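Local coordinates for PHD-type domain-containing protein (Chaetomium thermophilum, PDB 6VHF) that takes part in the H3K4 methyltransferase complex COMPASS as its Cfp1 component, this chain being the zinc-containing, RbBP5-interacting domain, at residues A39-E42 with A43-A47; C57-D60 with T61-T65; F72-F75 with L76-P79; E155-L158 with Q159-L163. All coordinates share one frame; numbering follows the deposited sequence.

Contact 1 of 4, residues A39-E42 with A43-A47; sequences ARRE and AAIAA
Arg41 and Ile45, one helical turn apart, show how a charged side chain can be steadied by an apolar neighbour while its polar end works on another part of the chain. The packing is a methyl over a flat group: Ile45 CD1 stands 3.6 Å above the guanidinium plane of Arg41, over its centre, and 3.7 Å from Arg41 CZ. Two torsions bring them together. Arg41 holds CG opposite its backbone N (chi1 -180°) and then runs extended to NE, whereas Ile45 swings CG1 back beside its own N (chi1 -67°), which sends CD1 back toward the preceding turn to meet the arginine. The same guanidinium also gives NH2 to Ile56 O in a hydrogen bond and NE to Cys57 O in a weak one.

The backbone bonds are those of a regular alpha-helix. Ala43 N gives to Ala39 O, Ala44 N to Arg40 O at 3.1 Å, Ile45 N to Arg41 O, and Ala46 N to Glu42 O at 2.9 Å.

Alanines supply further packing. Ala46 CB rests 3.4 Å from Glu42 O, and the methyl of Ala44, a buried residue, packs against Thr126 and Met129 of a neighbouring loop. The whole is an i to i+4 pairing in the last turns of helix 4-46, whose arginine reaches across to the loop carrying the zinc ligand Cys57.

Contact 2 of 4, residues C57-D60 with T61-T65; sequences CGYD and TRLDT. With ZN (zinc ion), chain B.
At the zinc finger's first ligand loop, Asp60 reaches forward to Arg62 in an Asx turn, three residues beyond Cys57, whose SG binds the zinc ion at 2.4 Å. Asp60 OD1 uses its anti lone pair to accept Arg62 N at 3.0 Å. The same oxygen takes Arg62 NE, and Asp60 OD2 takes NH2 at 2.8 Å, so the guanidinium grips the carboxylate side-on in a salt bridge; both nitrogens approach from above the carboxylate plane, the two planes lying 32° apart. With an alanine in place of Asp60, the guanidinium would probably lose its countercharge and Arg62 N its side-chain acceptor, leaving the turn less fixed. Asp60 O also receives Leu63 N, at 2.9 Å.

Tyr59 adds a second link to the residues that follow. Its CG stands opposite the backbone N (chi1 -174°), carrying the ring to Leu63, whose CD1 makes a CH-pi contact with one face, and OH gives a 2.6 Å hydrogen bond to Asp64 OD1 at the ring edge.

Cys130, Cys135 and His138 complete the metal site, and His138 stacks on Tyr59. Leu63 packs against both long helices, touching Leu33 and Ala37 of helix 4-46 and Trp141 and Leu145 of helix 141-177.

Contact 3 of 4, residues F72-F75 with L76-P79; sequences FSLF and LQSP
Ser78 closes on Phe75 with both its hydroxyl and its backbone N-H, and the two bonds mark the C-terminal turn of helix 64-77, the short helix packed against the long helices 4-46 and 141-177, where i to i+3 bonding takes over and the chain leaves helical geometry. Ser78 OG donates to Phe75 O at 2.7 Å, lying in the carbonyl plane. Ser78 N reaches the same oxygen at 3.0 Å from well above that plane, so the two donors meet it from different directions. The hydroxyl gets there because OG sits between the backbone N and the carbonyl carbon (chi1 83°). Replacing the serine by an alanine removes OG, and would probably leave Phe75 O with the less well directed backbone bond and the departing chain less firmly tied to the last turn.

Before this point the bonding changes spacing. Leu76 N still gives to Phe72 O, four residues back, at 3.0 Å and nearly straight (169°). Gln77 N instead finds Leu74 O, three residues back, at 3.1 Å, while Ser78 N to Leu74 O is only a weak bond.

Packing follows outside these bonds. Ser73 takes its hydroxyl away to Gln23 of helix 4-46, and Gln77 lays its CG 3.3 Å from Ser73 O while leaning on Glu155 and Gln159 of helix 141-177. Leu76 faces Leu20 and Gln23 and spreads its methyls between two phenylalanines: CD1 lies over one face of the Phe72 ring, 4.3 Å from CE2, and CD2 is 4.1 Å from Phe75 CD1.

Contact 4 of 4, residues E155-L158 with Q159-L163; sequences ELAL and QIREL
Arg161 curls back over Ala157 and Leu158, a case of a long polar side chain lying down on its own helix. Its CB starts 3.4 Å from Leu158 O. CG comes next, 3.6 Å from Ala157 O, the oxygen to which the backbone N of Arg161 is also hydrogen-bonded. The chain then turns about the CG-CD bond (chi3 -67°), and this brings the guanidinium down against the preceding turn instead of letting it run outward. CZ comes within 3.8 Å of Leu158 CA, and one face of the group covers that carbon and Ala157 O, both toward its rim. At the tip the two amino groups part: NH2 comes to 3.5 Å from Leu158 CA, while NH1 passes 4.1 Å from Ala157 CB. These are contacts of packing, with a flat cation pressed on the backbone.

Leu158 meets a second residue on the following turn. With CG opposite the backbone N (chi1 -177°), it carries CD2 toward Glu162, whose carboxylate carbon CD it touches at 3.6 Å, the two side chains meeting at a slant. In the backbone, Glu162 N bonds to Leu158 O and Gln159 N to Glu155 O, both at 2.9 Å.

Leu156, Ile160 and Leu163 pack on Ile24, Ser21, Thr16 and Leu20 of helix 4-46, while Leu156 also meets Ser73, and Glu155 and Gln159 meet Gln77, of helix 64-77.

Overall arrangement
The four contacts follow one another along the chain without overlap, sampling three helices: 4-46 (contact 1), 64-77 (the end of contact 2 and contact 3) and 141-177 (contact 4). They form two clusters. Contacts 1 and 2 touch at the zinc end, their centres 14 Å apart, with Arg40 beside Arg62. Contacts 3 and 4 touch through Gln77, Glu155 and Gln159, with centres 11 Å apart. Contacts 1 and 4 are about 38 Å apart, centre to centre, on opposite sides of the chain's centre. The zinc site and its loops lie toward one end of this elongated helical domain and helix-on-helix packing farther along; the zinc finger is the element that stabilises the integration of Cfp1 into COMPASS.

Contact 1 of 4, residues A39-E42 with A43-A47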
loop_
_atom_site.group_PDB
_atom_site.type_symbol
_atom_site.label_atom_id
_atom_site.label_comp_id
_atom_site.label_asym_id
_atom_site.label_seq_id
_atom_site.Cartn_x
_atom_site.Cartn_y
_atom_site.Cartn_z
ATOM N N ALA A 39 16.935 -6.357 3.281
ATOM C CA ALA A 39 17.917 -6.742 4.300
ATOM C C ALA A 39 18.333 -8.203 4.163
ATOM O O ALA A 39 19.492 -8.548 4.411
ATOM C CB ALA A 39 17.361 -6.512 5.706
ATOM N N ARG A 40 17.380 -9.080 3.842
ATOM C CA ARG A 40 17.692 -10.491 3.652
ATOM C C ARG A 40 18.538 -10.695 2.410
ATOM O O ARG A 40 19.374 -11.605 2.368
ATOM C CB ARG A 40 16.404 -11.311 3.555
ATOM C CG ARG A 40 15.663 -11.475 4.862
ATOM C CD ARG A 40 14.425 -12.367 4.670
ATOM N NE ARG A 40 14.764 -13.597 3.967
ATOM C CZ ARG A 40 15.241 -14.685 4.571
ATOM N NH1 ARG A 40 15.399 -14.690 5.896
ATOM N NH2 ARG A 40 15.540 -15.767 3.855
ATOM N N ARG A 41 18.348 -9.839 1.407
ATOM C CA ARG A 41 19.180 -9.865 0.215
ATOM C C ARG A 41 20.602 -9.438 0.545
ATOM O O ARG A 41 21.564 -10.096 0.144
ATOM C CB ARG A 41 18.571 -8.956 -0.858
ATOM C CG ARG A 41 19.385 -8.934 -2.146
ATOM C CD ARG A 41 18.980 -7.818 -3.111
ATOM N NE ARG A 41 19.860 -7.852 -4.273
ATOM C CZ ARG A 41 20.935 -7.088 -4.438
ATOM N NH1 ARG A 41 21.256 -6.169 -3.534
ATOM N NH2 ARG A 41 21.690 -7.236 -5.526
ATOM N N GLU A 42 20.754 -8.355 1.307
ATOM C CA GLU A 42 22.088 -7.926 1.707
ATOM C C GLU A 42 22.767 -8.983 2.574
ATOM O O GLU A 42 23.973 -9.209 2.442
ATOM C CB GLU A 42 22.010 -6.577 2.429
ATOM C CG GLU A 42 23.322 -6.133 3.080
ATOM C CD GLU A 42 23.151 -4.999 4.107
ATOM O OE1 GLU A 42 24.166 -4.632 4.764
ATOM O OE2 GLU A 42 22.009 -4.500 4.270
ATOM N N ALA A 43 22.012 -9.676 3.442
ATOM C CA ALA A 43 22.658 -10.702 4.259
ATOM C C ALA A 43 23.167 -11.868 3.403
ATOM O O ALA A 43 24.277 -12.373 3.629
ATOM C CB ALA A 43 21.717 -11.224 5.341
ATOM N N ALA A 44 22.362 -12.322 2.432
ATOM C CA ALA A 44 22.783 -13.435 1.578
ATOM C C ALA A 44 24.040 -13.085 0.785
ATOM O O ALA A 44 24.938 -13.920 0.624
ATOM C CB ALA A 44 21.636 -13.831 0.640
ATOM N N ILE A 45 24.142 -11.842 0.311
ATOM C CA ILE A 45 25.341 -11.440 -0.412
ATOM C C ILE A 45 26.534 -11.334 0.539
ATOM O O ILE A 45 27.653 -11.749 0.201
ATOM C CB ILE A 45 25.084 -10.134 -1.179
ATOM C CG1 ILE A 45 24.069 -10.389 -2.288
ATOM C CG2 ILE A 45 26.362 -9.612 -1.814
ATOM C CD1 ILE A 45 23.598 -9.138 -2.972
ATOM N N ALA A 46 26.315 -10.828 1.756
ATOM C CA ALA A 46 27.423 -10.694 2.702
ATOM C C ALA A 46 27.939 -12.048 3.191
ATOM O O ALA A 46 29.101 -12.143 3.625
ATOM C CB ALA A 46 27.003 -9.830 3.895
ATOM N N ALA A 47 27.114 -13.094 3.129
ATOM C CA ALA A 47 27.520 -14.390 3.668
ATOM C C ALA A 47 28.541 -15.103 2.793
ATOM O O ALA A 47 29.090 -16.126 3.218
ATOM C CB ALA A 47 26.292 -15.291 3.856
#

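Contact 2 of 4, residues C57-D60 with T61-T65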
loop_
_atom_site.group_PDB
_atom_site.type_symbol
_atom_site.label_atom_id
_atom_site.label_comp_id
_atom_site.label_asym_id
_atom_site.label_seq_id
_atom_site.Cartn_x
_atom_site.Cartn_y
_atom_site.Cartn_z
ATOM N N CYS A 57 19.347 -11.027 -7.855
ATOM C CA CYS A 57 18.093 -10.276 -7.826
ATOM C C CYS A 57 17.612 -10.066 -6.395
ATOM O O CYS A 57 17.554 -8.933 -5.905
ATOM C CB CYS A 57 17.023 -10.996 -8.644
ATOM S SG CYS A 57 15.365 -10.187 -8.515
ATOM N N GLY A 58 17.285 -11.158 -5.701
ATOM C CA GLY A 58 16.951 -11.091 -4.295
ATOM C C GLY A 58 15.478 -10.885 -3.989
ATOM O O GLY A 58 15.106 -10.877 -2.808
ATOM N N TYR A 59 14.641 -10.730 -5.013
ATOM C CA TYR A 59 13.204 -10.580 -4.836
ATOM C C TYR A 59 12.636 -11.725 -4.008
ATOM O O TYR A 59 12.863 -12.900 -4.308
ATOM C CB TYR A 59 12.535 -10.520 -6.212
ATOM C CG TYR A 59 11.060 -10.227 -6.213
ATOM C CD1 TYR A 59 10.133 -11.258 -6.209
ATOM C CD2 TYR A 59 10.590 -8.926 -6.257
ATOM C CE1 TYR A 59 8.791 -11.008 -6.231
ATOM C CE2 TYR A 59 9.236 -8.661 -6.282
ATOM C CZ TYR A 59 8.337 -9.709 -6.268
ATOM O OH TYR A 59 6.970 -9.469 -6.285
ATOM N N ASP A 60 11.905 -11.370 -2.956
ATOM C CA ASP A 60 11.228 -12.328 -2.096
ATOM C C ASP A 60 9.824 -12.618 -2.629
ATOM O O ASP A 60 9.103 -11.704 -3.047
ATOM C CB ASP A 60 11.145 -11.772 -0.674
ATOM C CG ASP A 60 10.850 -12.830 0.355
ATOM O OD1 ASP A 60 9.772 -13.464 0.272
ATOM O OD2 ASP A 60 11.693 -13.013 1.267
ATOM N N THR A 61 9.433 -13.898 -2.577
ATOM C CA THR A 61 8.136 -14.318 -3.102
ATOM C C THR A 61 6.989 -13.619 -2.391
ATOM O O THR A 61 5.930 -13.396 -2.990
ATOM C CB THR A 61 7.969 -15.829 -2.947
ATOM O OG1 THR A 61 9.138 -16.495 -3.425
ATOM C CG2 THR A 61 6.762 -16.319 -3.733
ATOM N N ARG A 62 7.170 -13.290 -1.112
ATOM C CA ARG A 62 6.117 -12.616 -0.367
ATOM C C ARG A 62 5.834 -11.228 -0.915
ATOM O O ARG A 62 4.759 -10.686 -0.652
ATOM C CB ARG A 62 6.495 -12.531 1.109
ATOM C CG ARG A 62 6.575 -13.883 1.808
ATOM C CD ARG A 62 7.222 -13.735 3.168
ATOM N NE ARG A 62 8.633 -13.368 3.065
ATOM C CZ ARG A 62 9.457 -13.336 4.108
ATOM N NH1 ARG A 62 8.990 -13.634 5.312
ATOM N NH2 ARG A 62 10.738 -13.006 3.952
ATOM N N LEU A 63 6.768 -10.642 -1.672
ATOM C CA LEU A 63 6.552 -9.316 -2.236
ATOM C C LEU A 63 5.424 -9.293 -3.261
ATOM O O LEU A 63 5.028 -8.207 -3.695
ATOM C CB LEU A 63 7.842 -8.782 -2.868
ATOM C CG LEU A 63 8.989 -8.513 -1.877
ATOM C CD1 LEU A 63 10.308 -8.244 -2.587
ATOM C CD2 LEU A 63 8.666 -7.365 -0.932
ATOM N N ASP A 64 4.893 -10.455 -3.655
ATOM C CA ASP A 64 3.726 -10.461 -4.522
ATOM C C ASP A 64 2.500 -9.917 -3.802
ATOM O O ASP A 64 1.607 -9.359 -4.451
ATOM C CB ASP A 64 3.471 -11.869 -5.038
ATOM C CG ASP A 64 4.598 -12.370 -5.904
ATOM O OD1 ASP A 64 5.515 -11.574 -6.214
ATOM O OD2 ASP A 64 4.578 -13.560 -6.263
ATOM N N THR A 65 2.447 -10.065 -2.471
ATOM C CA THR A 65 1.427 -9.398 -1.665
ATOM C C THR A 65 1.356 -7.910 -1.977
ATOM O O THR A 65 0.267 -7.330 -2.030
ATOM C CB THR A 65 1.725 -9.608 -0.183
ATOM O OG1 THR A 65 1.980 -10.994 0.047
ATOM C CG2 THR A 65 0.548 -9.191 0.666
HETATM ZN ZN ZN B . 14.148 -11.667 -9.989
#

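Contact 3 of 4, residues F72-F75 with L76-P79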
loop_
_atom_site.group_PDB
_atom_site.type_symbol
_atom_site.label_atom_id
_atom_site.label_comp_id
_atom_site.label_asym_id
_atom_site.label_seq_id
_atom_site.Cartn_x
_atom_site.Cartn_y
_atom_site.Cartn_z
ATOM N N PHE A 72 -5.834 -3.134 -4.396
ATOM C CA PHE A 72 -6.856 -2.728 -3.439
ATOM C C PHE A 72 -6.805 -1.232 -3.159
ATOM O O PHE A 72 -7.850 -0.613 -2.916
ATOM C CB PHE A 72 -6.689 -3.513 -2.140
ATOM C CG PHE A 72 -7.923 -3.546 -1.298
ATOM C CD1 PHE A 72 -9.176 -3.516 -1.887
ATOM C CD2 PHE A 72 -7.838 -3.597 0.083
ATOM C CE1 PHE A 72 -10.326 -3.545 -1.114
ATOM C CE2 PHE A 72 -8.982 -3.626 0.865
ATOM C CZ PHE A 72 -10.228 -3.597 0.266
ATOM N N SER A 73 -5.607 -0.633 -3.180
ATOM C CA SER A 73 -5.510 0.816 -3.018
ATOM C C SER A 73 -6.196 1.529 -4.166
ATOM O O SER A 73 -6.921 2.511 -3.949
ATOM C CB SER A 73 -4.055 1.265 -2.924
ATOM O OG SER A 73 -3.469 0.830 -1.712
ATOM N N LEU A 74 -5.984 1.039 -5.392
ATOM C CA LEU A 74 -6.672 1.596 -6.555
ATOM C C LEU A 74 -8.193 1.442 -6.438
ATOM O O LEU A 74 -8.942 2.363 -6.774
ATOM C CB LEU A 74 -6.137 0.933 -7.828
ATOM C CG LEU A 74 -4.622 1.026 -8.005
ATOM C CD1 LEU A 74 -4.114 0.177 -9.146
ATOM C CD2 LEU A 74 -4.243 2.464 -8.237
ATOM N N PHE A 75 -8.665 0.287 -5.961
ATOM C CA PHE A 75 -10.095 0.099 -5.710
ATOM C C PHE A 75 -10.638 1.178 -4.779
ATOM O O PHE A 75 -11.609 1.863 -5.109
ATOM C CB PHE A 75 -10.335 -1.300 -5.129
ATOM C CG PHE A 75 -11.789 -1.636 -4.856
ATOM C CD1 PHE A 75 -12.487 -1.050 -3.794
ATOM C CD2 PHE A 75 -12.452 -2.560 -5.656
ATOM C CE1 PHE A 75 -13.815 -1.375 -3.542
ATOM C CE2 PHE A 75 -13.777 -2.888 -5.411
ATOM C CZ PHE A 75 -14.458 -2.292 -4.352
ATOM N N LEU A 76 -10.013 1.346 -3.610
ATOM C CA LEU A 76 -10.478 2.323 -2.636
ATOM C C LEU A 76 -10.317 3.760 -3.114
ATOM O O LEU A 76 -10.789 4.673 -2.434
ATOM C CB LEU A 76 -9.748 2.131 -1.298
ATOM C CG LEU A 76 -9.946 0.793 -0.567
ATOM C CD1 LEU A 76 -9.071 0.705 0.670
ATOM C CD2 LEU A 76 -11.402 0.559 -0.190
ATOM N N GLN A 77 -9.685 3.998 -4.252
ATOM C CA GLN A 77 -9.597 5.355 -4.769
ATOM C C GLN A 77 -10.731 5.698 -5.722
ATOM O O GLN A 77 -10.917 6.881 -6.042
ATOM C CB GLN A 77 -8.252 5.570 -5.454
ATOM C CG GLN A 77 -7.101 5.744 -4.474
ATOM C CD GLN A 77 -5.766 5.742 -5.172
ATOM O OE1 GLN A 77 -4.938 4.842 -4.968
ATOM N NE2 GLN A 77 -5.546 6.739 -6.017
ATOM N N SER A 78 -11.516 4.648 -6.200
ATOM C CA SER A 78 -12.752 4.694 -6.972
ATOM C C SER A 78 -13.945 4.808 -6.029
ATOM O O SER A 78 -13.997 4.123 -4.996
ATOM C CB SER A 78 -12.920 3.440 -7.816
ATOM O OG SER A 78 -13.484 2.391 -7.044
ATOM N N PRO A 79 -14.904 5.660 -6.384
ATOM C CA PRO A 79 -16.040 5.881 -5.490
ATOM C C PRO A 79 -16.978 4.680 -5.424
ATOM O O PRO A 79 -17.766 4.598 -4.479
ATOM C CB PRO A 79 -16.700 7.139 -6.078
ATOM C CG PRO A 79 -16.338 7.107 -7.527
ATOM C CD PRO A 79 -14.987 6.453 -7.620
#

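Contact 4 of 4, residues E155-L158 with Q159-L163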
loop_
_atom_site.group_PDB
_atom_site.type_symbol
_atom_site.label_atom_id
_atom_site.label_comp_id
_atom_site.label_asym_id
_atom_site.label_seq_id
_atom_site.Cartn_x
_atom_site.Cartn_y
_atom_site.Cartn_z
ATOM N N GLU A 155 -1.838 9.005 -1.981
ATOM C CA GLU A 155 -3.131 9.023 -2.649
ATOM C C GLU A 155 -4.271 8.711 -1.672
ATOM O O GLU A 155 -5.284 9.419 -1.640
ATOM C CB GLU A 155 -3.114 8.037 -3.811
ATOM C CG GLU A 155 -2.175 8.428 -4.936
ATOM C CD GLU A 155 -2.609 9.712 -5.652
ATOM O OE1 GLU A 155 -3.766 10.167 -5.465
ATOM O OE2 GLU A 155 -1.804 10.246 -6.442
ATOM N N LEU A 156 -4.102 7.669 -0.848
ATOM C CA LEU A 156 -5.108 7.315 0.145
ATOM C C LEU A 156 -5.334 8.446 1.141
ATOM O O LEU A 156 -6.471 8.689 1.551
ATOM C CB LEU A 156 -4.685 6.044 0.882
ATOM C CG LEU A 156 -4.605 4.765 0.054
ATOM C CD1 LEU A 156 -3.684 3.723 0.739
ATOM C CD2 LEU A 156 -5.977 4.205 -0.206
ATOM N N ALA A 157 -4.257 9.127 1.570
ATOM C CA ALA A 157 -4.427 10.250 2.490
ATOM C C ALA A 157 -5.142 11.414 1.813
ATOM O O ALA A 157 -5.960 12.090 2.442
ATOM C CB ALA A 157 -3.075 10.706 3.057
ATOM N N LEU A 158 -4.836 11.671 0.538
ATOM C CA LEU A 158 -5.585 12.657 -0.237
ATOM C C LEU A 158 -7.077 12.328 -0.250
ATOM O O LEU A 158 -7.919 13.200 -0.002
ATOM C CB LEU A 158 -5.043 12.707 -1.661
ATOM C CG LEU A 158 -5.600 13.709 -2.672
ATOM C CD1 LEU A 158 -4.467 14.090 -3.613
ATOM C CD2 LEU A 158 -6.793 13.140 -3.461
ATOM N N GLN A 159 -7.417 11.068 -0.546
ATOM C CA GLN A 159 -8.812 10.638 -0.513
ATOM C C GLN A 159 -9.460 10.924 0.839
ATOM O O GLN A 159 -10.601 11.386 0.897
ATOM C CB GLN A 159 -8.917 9.149 -0.842
ATOM C CG GLN A 159 -8.488 8.795 -2.263
ATOM C CD GLN A 159 -9.512 9.222 -3.320
ATOM O OE1 GLN A 159 -10.426 8.467 -3.658
ATOM N NE2 GLN A 159 -9.352 10.435 -3.846
ATOM N N ILE A 160 -8.751 10.665 1.942
ATOM C CA ILE A 160 -9.346 10.968 3.242
ATOM C C ILE A 160 -9.671 12.456 3.339
ATOM O O ILE A 160 -10.755 12.844 3.802
ATOM C CB ILE A 160 -8.425 10.504 4.386
ATOM C CG1 ILE A 160 -8.546 8.993 4.607
ATOM C CG2 ILE A 160 -8.741 11.256 5.679
ATOM C CD1 ILE A 160 -7.335 8.368 5.420
ATOM N N ARG A 161 -8.754 13.312 2.875
ATOM C CA ARG A 161 -8.987 14.750 2.961
ATOM C C ARG A 161 -10.171 15.178 2.107
ATOM O O ARG A 161 -10.945 16.055 2.506
ATOM C CB ARG A 161 -7.738 15.521 2.543
ATOM C CG ARG A 161 -6.595 15.430 3.542
ATOM C CD ARG A 161 -5.547 16.502 3.228
ATOM N NE ARG A 161 -4.878 16.241 1.958
ATOM C CZ ARG A 161 -3.863 15.385 1.851
ATOM N NH1 ARG A 161 -3.462 14.744 2.935
ATOM N NH2 ARG A 161 -3.269 15.160 0.673
ATOM N N GLU A 162 -10.322 14.593 0.918
ATOM C CA GLU A 162 -11.484 14.932 0.113
ATOM C C GLU A 162 -12.762 14.542 0.836
ATOM O O GLU A 162 -13.749 15.292 0.814
ATOM C CB GLU A 162 -11.399 14.269 -1.260
ATOM C CG GLU A 162 -10.308 14.857 -2.158
ATOM C CD GLU A 162 -10.252 14.209 -3.535
ATOM O OE1 GLU A 162 -9.901 14.904 -4.521
ATOM O OE2 GLU A 162 -10.558 13.000 -3.623
ATOM N N LEU A 163 -12.752 13.391 1.517
ATOM C CA LEU A 163 -13.937 12.971 2.265
ATOM C C LEU A 163 -14.220 13.894 3.443
ATOM O O LEU A 163 -15.387 14.198 3.730
ATOM C CB LEU A 163 -13.791 11.528 2.733
ATOM C CG LEU A 163 -13.719 10.539 1.574
ATOM C CD1 LEU A 163 -13.316 9.193 2.083
ATOM C CD2 LEU A 163 -15.044 10.467 0.843
#